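PDB 1O7X: citrate synthase from Sulfolobus solfataricus, which is an enzyme of the citrate synthase family, a largely helical protein with two chains in its assembly. Local coordinates for residues S43-I48 and A67-E72; F152-L157 and A162-T167; E169-D174 and K272-T277. All coordinates share one frame; numbering follows the deposited sequence.

Interaction 1: S43-I48 and A67-E72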
loop_
_atom_site.group_PDB
_atom_site.type_symbol
_atom_site.label_atom_id
_atom_site.label_comp_id
_atom_site.label_asym_id
_atom_site.label_seq_id
_atom_site.Cartn_x
_atom_site.Cartn_y
_atom_site.Cartn_z
ATOM N N SER A 43 12.408 10.340 26.386
ATOM C CA SER A 43 11.887 11.021 25.226
ATOM C C SER A 43 11.437 10.086 24.094
ATOM O O SER A 43 11.647 8.863 24.112
ATOM C CB SER A 43 13.058 11.810 24.616
ATOM O OG SER A 43 13.893 10.824 24.018
ATOM N N TYR A 44 10.962 10.722 23.009
ATOM C CA TYR A 44 10.622 9.981 21.802
ATOM C C TYR A 44 11.878 9.300 21.251
ATOM O O TYR A 44 11.831 8.138 20.872
ATOM C CB TYR A 44 9.981 10.837 20.710
ATOM C CG TYR A 44 9.541 10.023 19.501
ATOM C CD1 TYR A 44 8.826 8.845 19.640
ATOM C CD2 TYR A 44 9.861 10.434 18.215
ATOM C CE1 TYR A 44 8.429 8.110 18.555
ATOM C CE2 TYR A 44 9.471 9.700 17.113
ATOM C CZ TYR A 44 8.748 8.536 17.286
ATOM O OH TYR A 44 8.357 7.798 16.180
ATOM N N GLU A 45 13.013 9.968 21.262
ATOM C CA GLU A 45 14.288 9.444 20.820
ATOM C C GLU A 45 14.679 8.152 21.534
ATOM O O GLU A 45 15.193 7.195 20.938
ATOM C CB GLU A 45 15.377 10.499 21.058
ATOM C CG GLU A 45 15.383 11.651 20.081
ATOM C CD GLU A 45 14.672 12.890 20.571
ATOM O OE1 GLU A 45 13.850 12.765 21.500
ATOM O OE2 GLU A 45 14.920 14.000 20.054
ATOM N N GLU A 46 14.427 8.084 22.836
ATOM C CA GLU A 46 14.761 6.918 23.629
ATOM C C GLU A 46 13.835 5.776 23.225
ATOM O O GLU A 46 14.247 4.625 23.168
ATOM C CB GLU A 46 14.676 7.215 25.132
ATOM C CG GLU A 46 15.141 6.010 25.967
ATOM C CD GLU A 46 14.840 6.167 27.441
ATOM O OE1 GLU A 46 13.691 6.521 27.750
ATOM O OE2 GLU A 46 15.728 5.968 28.291
ATOM N N THR A 47 12.591 6.108 22.878
ATOM C CA THR A 47 11.623 5.130 22.392
ATOM C C THR A 47 12.012 4.659 20.995
ATOM O O THR A 47 11.761 3.502 20.609
ATOM C CB THR A 47 10.195 5.694 22.407
ATOM O OG1 THR A 47 9.901 6.201 23.710
ATOM C CG2 THR A 47 9.198 4.601 22.056
ATOM N N ILE A 48 12.650 5.530 20.217
ATOM C CA ILE A 48 13.102 5.081 18.901
ATOM C C ILE A 48 14.155 4.001 19.151
ATOM O O ILE A 48 13.915 2.848 18.795
ATOM C CB ILE A 48 13.664 6.205 18.047
ATOM C CG1 ILE A 48 12.552 7.194 17.695
ATOM C CG2 ILE A 48 14.288 5.629 16.793
ATOM C CD1 ILE A 48 13.110 8.503 17.202
ATOM N N ALA A 67 22.198 12.407 16.978
ATOM C CA ALA A 67 23.022 12.997 15.941
ATOM C C ALA A 67 22.576 12.431 14.591
ATOM O O ALA A 67 22.285 13.173 13.656
ATOM C CB ALA A 67 24.488 12.721 16.187
ATOM N N LYS A 68 22.453 11.108 14.537
ATOM C CA LYS A 68 21.961 10.489 13.307
ATOM C C LYS A 68 20.666 11.184 12.914
ATOM O O LYS A 68 20.678 11.821 11.847
ATOM C CB LYS A 68 21.896 8.977 13.437
ATOM C CG LYS A 68 21.741 8.272 12.095
ATOM C CD LYS A 68 23.068 8.063 11.387
ATOM C CE LYS A 68 22.868 8.132 9.871
ATOM N NZ LYS A 68 23.832 9.106 9.264
ATOM N N LEU A 69 19.614 11.212 13.727
ATOM C CA LEU A 69 18.409 11.950 13.351
ATOM C C LEU A 69 18.763 13.296 12.735
ATOM O O LEU A 69 18.489 13.501 11.553
ATOM C CB LEU A 69 17.444 12.244 14.489
ATOM C CG LEU A 69 16.706 11.098 15.159
ATOM C CD1 LEU A 69 15.933 11.599 16.367
ATOM C CD2 LEU A 69 15.783 10.390 14.187
ATOM N N ASN A 70 19.417 14.183 13.467
ATOM C CA ASN A 70 19.821 15.510 13.035
ATOM C C ASN A 70 20.477 15.643 11.666
ATOM O O ASN A 70 20.339 16.690 11.024
ATOM C CB ASN A 70 20.763 16.136 14.069
ATOM C CG ASN A 70 20.048 16.800 15.223
ATOM O OD1 ASN A 70 18.922 17.300 15.128
ATOM N ND2 ASN A 70 20.734 16.793 16.373
ATOM N N GLU A 71 21.195 14.641 11.187
ATOM C CA GLU A 71 21.827 14.591 9.899
ATOM C C GLU A 71 20.874 14.221 8.767
ATOM O O GLU A 71 21.299 14.158 7.613
ATOM C CB GLU A 71 22.897 13.473 9.919
ATOM C CG GLU A 71 24.272 13.979 10.272
ATOM C CD GLU A 71 25.442 13.038 10.138
ATOM O OE1 GLU A 71 25.285 11.812 9.971
ATOM O OE2 GLU A 71 26.574 13.590 10.214
ATOM N N GLU A 72 19.635 13.865 9.077
ATOM C CA GLU A 72 18.719 13.291 8.115
ATOM C C GLU A 72 17.389 13.964 7.867
ATOM O O GLU A 72 16.500 13.302 7.310
ATOM C CB GLU A 72 18.440 11.866 8.643
ATOM C CG GLU A 72 19.552 10.858 8.584
ATOM C CD GLU A 72 20.078 10.555 7.200
ATOM O OE1 GLU A 72 19.515 10.996 6.172
ATOM O OE2 GLU A 72 21.115 9.850 7.142
#

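Interaction 2: F152-L157 and A162-T167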
loop_
_atom_site.group_PDB
_atom_site.type_symbol
_atom_site.label_atom_id
_atom_site.label_comp_id
_atom_site.label_asym_id
_atom_site.label_seq_id
_atom_site.Cartn_x
_atom_site.Cartn_y
_atom_site.Cartn_z
ATOM N N PHE A 152 13.787 16.057 18.741
ATOM C CA PHE A 152 12.989 15.846 17.519
ATOM C C PHE A 152 11.684 16.610 17.659
ATOM O O PHE A 152 11.310 17.328 16.733
ATOM C CB PHE A 152 12.820 14.366 17.279
ATOM C CG PHE A 152 11.896 13.869 16.223
ATOM C CD1 PHE A 152 12.394 13.394 15.013
ATOM C CD2 PHE A 152 10.525 13.791 16.437
ATOM C CE1 PHE A 152 11.557 12.890 14.040
ATOM C CE2 PHE A 152 9.683 13.299 15.456
ATOM C CZ PHE A 152 10.199 12.839 14.260
ATOM N N ALA A 153 11.024 16.583 18.818
ATOM C CA ALA A 153 9.811 17.396 18.981
ATOM C C ALA A 153 10.112 18.868 18.695
ATOM O O ALA A 153 9.442 19.551 17.893
ATOM C CB ALA A 153 9.244 17.189 20.368
ATOM N N LYS A 154 11.175 19.405 19.305
ATOM C CA LYS A 154 11.569 20.794 19.056
ATOM C C LYS A 154 11.765 20.932 17.550
ATOM O O LYS A 154 11.082 21.707 16.900
ATOM C CB LYS A 154 12.806 21.154 19.856
ATOM C CG LYS A 154 13.423 22.530 19.718
ATOM C CD LYS A 154 14.046 22.945 21.040
ATOM C CE LYS A 154 14.968 24.148 20.973
ATOM N NZ LYS A 154 16.383 23.848 21.329
ATOM N N SER A 155 12.589 20.107 16.931
ATOM C CA SER A 155 12.794 20.197 15.498
ATOM C C SER A 155 11.518 20.292 14.679
ATOM O O SER A 155 11.390 21.186 13.836
ATOM C CB SER A 155 13.671 19.030 15.025
ATOM O OG SER A 155 15.037 19.416 15.201
ATOM N N PHE A 156 10.563 19.399 14.915
ATOM C CA PHE A 156 9.307 19.331 14.192
ATOM C C PHE A 156 8.444 20.557 14.401
ATOM O O PHE A 156 7.962 21.111 13.421
ATOM C CB PHE A 156 8.547 18.061 14.576
ATOM C CG PHE A 156 7.183 17.898 13.973
ATOM C CD1 PHE A 156 7.018 17.511 12.659
ATOM C CD2 PHE A 156 6.049 18.105 14.728
ATOM C CE1 PHE A 156 5.755 17.339 12.129
ATOM C CE2 PHE A 156 4.781 17.933 14.219
ATOM C CZ PHE A 156 4.629 17.546 12.908
ATOM N N LEU A 157 8.270 21.006 15.639
ATOM C CA LEU A 157 7.431 22.189 15.880
ATOM C C LEU A 157 7.965 23.437 15.199
ATOM O O LEU A 157 7.198 24.234 14.643
ATOM C CB LEU A 157 7.241 22.372 17.381
ATOM C CG LEU A 157 6.640 21.173 18.117
ATOM C CD1 LEU A 157 6.534 21.461 19.610
ATOM C CD2 LEU A 157 5.263 20.847 17.575
ATOM N N ALA A 162 7.515 27.638 12.687
ATOM C CA ALA A 162 8.521 28.677 12.427
ATOM C C ALA A 162 8.292 29.768 13.474
ATOM O O ALA A 162 8.128 30.960 13.260
ATOM C CB ALA A 162 8.428 29.189 11.008
ATOM N N ARG A 163 8.197 29.283 14.694
ATOM C CA ARG A 163 7.932 29.967 15.950
ATOM C C ARG A 163 8.602 29.099 17.010
ATOM O O ARG A 163 8.383 27.880 16.968
ATOM C CB ARG A 163 6.421 30.057 16.116
ATOM C CG ARG A 163 5.773 30.086 17.475
ATOM C CD ARG A 163 4.267 29.830 17.444
ATOM N NE ARG A 163 3.904 28.633 18.192
ATOM C CZ ARG A 163 3.042 27.666 17.909
ATOM N NH1 ARG A 163 2.290 27.639 16.804
ATOM N NH2 ARG A 163 2.889 26.647 18.765
ATOM N N GLU A 164 9.474 29.633 17.845
ATOM C CA GLU A 164 10.140 28.785 18.843
ATOM C C GLU A 164 9.124 28.287 19.864
ATOM O O GLU A 164 8.410 29.067 20.485
ATOM C CB GLU A 164 11.268 29.559 19.514
ATOM C CG GLU A 164 12.147 28.800 20.491
ATOM C CD GLU A 164 13.418 28.271 19.839
ATOM O OE1 GLU A 164 13.808 28.775 18.761
ATOM O OE2 GLU A 164 14.022 27.341 20.428
ATOM N N PRO A 165 9.036 26.976 20.023
ATOM C CA PRO A 165 8.113 26.355 20.957
ATOM C C PRO A 165 8.575 26.525 22.391
ATOM O O PRO A 165 9.686 27.004 22.587
ATOM C CB PRO A 165 8.101 24.888 20.549
ATOM C CG PRO A 165 9.379 24.648 19.839
ATOM C CD PRO A 165 9.846 25.971 19.297
ATOM N N THR A 166 7.763 26.138 23.360
ATOM C CA THR A 166 8.098 26.236 24.768
ATOM C C THR A 166 8.266 24.850 25.384
ATOM O O THR A 166 7.652 23.901 24.909
ATOM C CB THR A 166 7.018 26.888 25.659
ATOM O OG1 THR A 166 5.998 25.909 25.925
ATOM C CG2 THR A 166 6.396 28.126 25.037
ATOM N N THR A 167 8.919 24.755 26.524
ATOM C CA THR A 167 9.049 23.485 27.225
ATOM C C THR A 167 7.763 22.672 27.239
ATOM O O THR A 167 7.762 21.504 26.828
ATOM C CB THR A 167 9.502 23.755 28.678
ATOM O OG1 THR A 167 10.714 24.504 28.565
ATOM C CG2 THR A 167 9.726 22.467 29.442
#

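Interaction 3: E169-D174 and K272-T277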
loop_
_atom_site.group_PDB
_atom_site.type_symbol
_atom_site.label_atom_id
_atom_site.label_comp_id
_atom_site.label_asym_id
_atom_site.label_seq_id
_atom_site.Cartn_x
_atom_site.Cartn_y
_atom_site.Cartn_z
ATOM N N GLU A 169 5.120 22.808 25.346
ATOM C CA GLU A 169 4.875 22.425 23.970
ATOM C C GLU A 169 5.786 21.297 23.499
ATOM O O GLU A 169 5.318 20.182 23.200
ATOM C CB GLU A 169 5.085 23.650 23.073
ATOM C CG GLU A 169 4.112 24.763 23.428
ATOM C CD GLU A 169 4.168 25.916 22.454
ATOM O OE1 GLU A 169 5.255 26.317 22.009
ATOM O OE2 GLU A 169 3.089 26.436 22.124
ATOM N N ILE A 170 7.107 21.505 23.587
ATOM C CA ILE A 170 8.067 20.488 23.190
ATOM C C ILE A 170 7.779 19.182 23.902
ATOM O O ILE A 170 7.942 18.109 23.338
ATOM C CB ILE A 170 9.528 20.864 23.484
ATOM C CG1 ILE A 170 9.860 22.151 22.737
ATOM C CG2 ILE A 170 10.479 19.724 23.136
ATOM C CD1 ILE A 170 11.286 22.595 22.872
ATOM N N ASN A 171 7.423 19.276 25.166
ATOM C CA ASN A 171 7.093 18.135 25.981
ATOM C C ASN A 171 5.832 17.430 25.501
ATOM O O ASN A 171 5.769 16.195 25.489
ATOM C CB ASN A 171 6.871 18.657 27.410
ATOM C CG ASN A 171 6.734 17.454 28.325
ATOM O OD1 ASN A 171 7.762 16.802 28.555
ATOM N ND2 ASN A 171 5.520 17.184 28.786
ATOM N N ALA A 172 4.804 18.216 25.172
ATOM C CA ALA A 172 3.525 17.618 24.765
ATOM C C ALA A 172 3.699 16.927 23.416
ATOM O O ALA A 172 3.322 15.757 23.302
ATOM C CB ALA A 172 2.394 18.614 24.845
ATOM N N MET A 173 4.355 17.559 22.451
ATOM C CA MET A 173 4.620 16.915 21.177
ATOM C C MET A 173 5.420 15.627 21.393
ATOM O O MET A 173 4.994 14.566 20.920
ATOM C CB MET A 173 5.385 17.800 20.186
ATOM C CG MET A 173 5.330 17.207 18.768
ATOM S SD MET A 173 3.611 16.997 18.262
ATOM C CE MET A 173 3.542 15.315 17.691
ATOM N N ASP A 174 6.559 15.711 22.068
ATOM C CA ASP A 174 7.424 14.586 22.367
ATOM C C ASP A 174 6.750 13.432 23.096
ATOM O O ASP A 174 7.097 12.272 22.844
ATOM C CB ASP A 174 8.639 15.073 23.174
ATOM C CG ASP A 174 9.509 13.943 23.705
ATOM O OD1 ASP A 174 9.391 13.608 24.912
ATOM O OD2 ASP A 174 10.294 13.370 22.905
ATOM N N LYS A 272 -4.991 13.171 28.759
ATOM C CA LYS A 272 -5.704 14.229 29.470
ATOM C C LYS A 272 -4.764 15.148 30.241
ATOM O O LYS A 272 -4.846 16.385 30.124
ATOM C CB LYS A 272 -6.753 13.632 30.391
ATOM C CG LYS A 272 -7.675 14.699 30.968
ATOM C CD LYS A 272 -8.366 14.141 32.189
ATOM C CE LYS A 272 -9.656 13.454 31.789
ATOM N NZ LYS A 272 -10.766 13.908 32.683
ATOM N N LYS A 273 -3.838 14.539 30.988
ATOM C CA LYS A 273 -2.815 15.292 31.702
ATOM C C LYS A 273 -2.137 16.277 30.751
ATOM O O LYS A 273 -2.215 17.483 31.004
ATOM C CB LYS A 273 -1.729 14.432 32.336
ATOM C CG LYS A 273 -2.164 13.415 33.363
ATOM C CD LYS A 273 -0.941 12.838 34.081
ATOM C CE LYS A 273 -1.160 11.359 34.392
ATOM N NZ LYS A 273 -0.728 11.003 35.777
ATOM N N LEU A 274 -1.530 15.800 29.662
ATOM C CA LEU A 274 -0.892 16.697 28.710
ATOM C C LEU A 274 -1.782 17.874 28.311
ATOM O O LEU A 274 -1.249 18.977 28.171
ATOM C CB LEU A 274 -0.455 15.967 27.438
ATOM C CG LEU A 274 0.668 14.944 27.523
ATOM C CD1 LEU A 274 0.604 13.992 26.342
ATOM C CD2 LEU A 274 2.045 15.593 27.540
ATOM N N ALA A 275 -3.086 17.710 28.121
ATOM C CA ALA A 275 -3.965 18.800 27.736
ATOM C C ALA A 275 -4.131 19.829 28.848
ATOM O O ALA A 275 -4.180 21.036 28.580
ATOM C CB ALA A 275 -5.304 18.247 27.282
ATOM N N LEU A 276 -4.145 19.362 30.108
ATOM C CA LEU A 276 -4.243 20.268 31.244
ATOM C C LEU A 276 -3.026 21.193 31.186
ATOM O O LEU A 276 -3.141 22.402 31.354
ATOM C CB LEU A 276 -4.254 19.617 32.619
ATOM C CG LEU A 276 -5.544 18.984 33.144
ATOM C CD1 LEU A 276 -5.236 18.021 34.281
ATOM C CD2 LEU A 276 -6.554 20.011 33.619
ATOM N N THR A 277 -1.879 20.590 30.906
ATOM C CA THR A 277 -0.609 21.280 30.800
ATOM C C THR A 277 -0.554 22.430 29.825
ATOM O O THR A 277 0.301 23.300 30.078
ATOM C CB THR A 277 0.486 20.225 30.543
ATOM O OG1 THR A 277 1.384 20.228 31.665
ATOM C CG2 THR A 277 1.303 20.398 29.279
#

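Interaction 1: S43-I48 and A67-E72
Ile48 works on two partners at once: it lays CG1 over the centre of one face of the Tyr44 ring, 4.0 Å above the plane, and sends CD1 to within 4.3 Å of Leu69 CD1. The Tyr44 ring also meets the ring of Phe152, their planes about 55° apart. Glu45 touches through its aliphatic part, with CG 3.8 Å from Leu69 CD1; Leu69 CD1 is the methyl that meets both Glu45 and Ile48. The bend at chi2 (97°) turns the Glu45 carboxylate to the backbone N of Phe152, at the start of helix 152-161, from which OE2 accepts. That helix end would probably help a buried carboxylate keep its charge.

The start of helix 44-53 is tied up by Ser43 at the N-cap. Its OG accepts from Glu46 N at 3.0 Å, with an N-H...O angle of 155°. The carbonyl of the same serine is gripped twice, Thr47 N and Thr47 OG1 coming to Ser43 O from opposite faces of its plane.

The contact joins helix 44-53 to the last turn of helix 59-70, a touch made through carbon atoms alone, among packed helices. Helix 116-138 supplies Ile124 against Ile48, helix 167-180 lies along Tyr44 and Thr47, and Leu340 of helix 330-352 packs on both of those residues.

Interaction 2: F152-L157 and A162-T167
Pro165 and Leu157 carry this contact, with Lys154 beside them. The proline ring points its CB and CG at the leucine: Pro165 CB lies 3.9 Å from Leu157 CD1, and Pro165 CG comes 4.0 Å from Leu157 CB. Leucine therefore offers both the root of its side chain and one methyl, and the two side chains cross obliquely. Leu157 also packs on Met173 of helix 167-180, so it sits between the loop and the helix that follows.

Lys154, one turn earlier, leaves its helix with CG anti to the backbone N (chi1 178°). Its CE comes 3.4 Å from Glu164 OE2, a carboxylate that a bend at chi2 brings back over the contact. The ammonium itself stays farther off, Lys154 NZ lying 4.3 Å from Glu164 OE2, and forms its salt bridge with Asp150 instead.

All this belongs to a tight helix-loop-helix connection. Helix 152-161 ends where Ala162 turns to positive phi, the loop folds back along the helix's flank, and Thr166 serves as N-cap of helix 167-180, its own N donating to Glu169 OE1 in a manner consistent with a capping box.

No hydrogen bond runs between the two segments. Between them the contact is mainly hydrocarbon, Pro165 on Leu157, and the lysine-glutamate pair, near the surface and not in direct ionic contact, probably adds a modest electrostatic attraction.

Interaction 3: E169-D174 and K272-T277
Two helices distant in the chain, 167-180 and 266-279, come together where Ala172 faces Leu274. Their CA atoms are 6.0 Å apart, the nearest pair between the segments, consistent with the small alanine side chain at this point. Leu274 does most of the touching with a single methyl. Its CD2 sits 3.7 Å from Ala172 CA and 4.1 Å from Ala172 CB, so the branch rests on the helix backbone as much as on the side chain. A chi1 of -68°, with CG opposite the carbonyl carbon, aims the leucine across the gap.

The same methyl also meets Asn171. There the side chain starts off to one side of the helix, but its carboxamide curls back and brings the amide nitrogen ND2 to 4.0 Å from Leu274 CD2, with OD1 turned to the far side. This is a polar group lying against an apolar one at the border of the patch.

The contact is plain helix-to-helix packing in the largely helical body of a citrate synthase, and a third helix packs on both Ala172 and Leu274: Leu323 of helix 316-323 lies on the alanine, and Val319 of the same helix lies on the leucine. On another side of 169-174, Met173 faces helix 152-161, touching Ala153, while Glu169 forms a salt bridge with Arg281, just past the end of helix 266-279.

The three contacts follow one another along the chain in order, each closing before the next opens. Interactions 1 and 2 have centres about 15 Å apart and meet through Phe152, whose ring touches both Tyr44 and Leu69. Interactions 2 and 3 are closer, about 13 Å between centres, because the loop of 162-167 leads directly into helix 167-180, and Ala153 and Lys154 pack on Ile170 of that helix. The centres of interactions 1 and 3 are about 19 Å apart, yet Asp174 accepts from Tyr44 N. Helix 167-180 is thus shared ground, touching helices 44-53 and 152-161 of interactions 1 and 2 as well as helix 266-279.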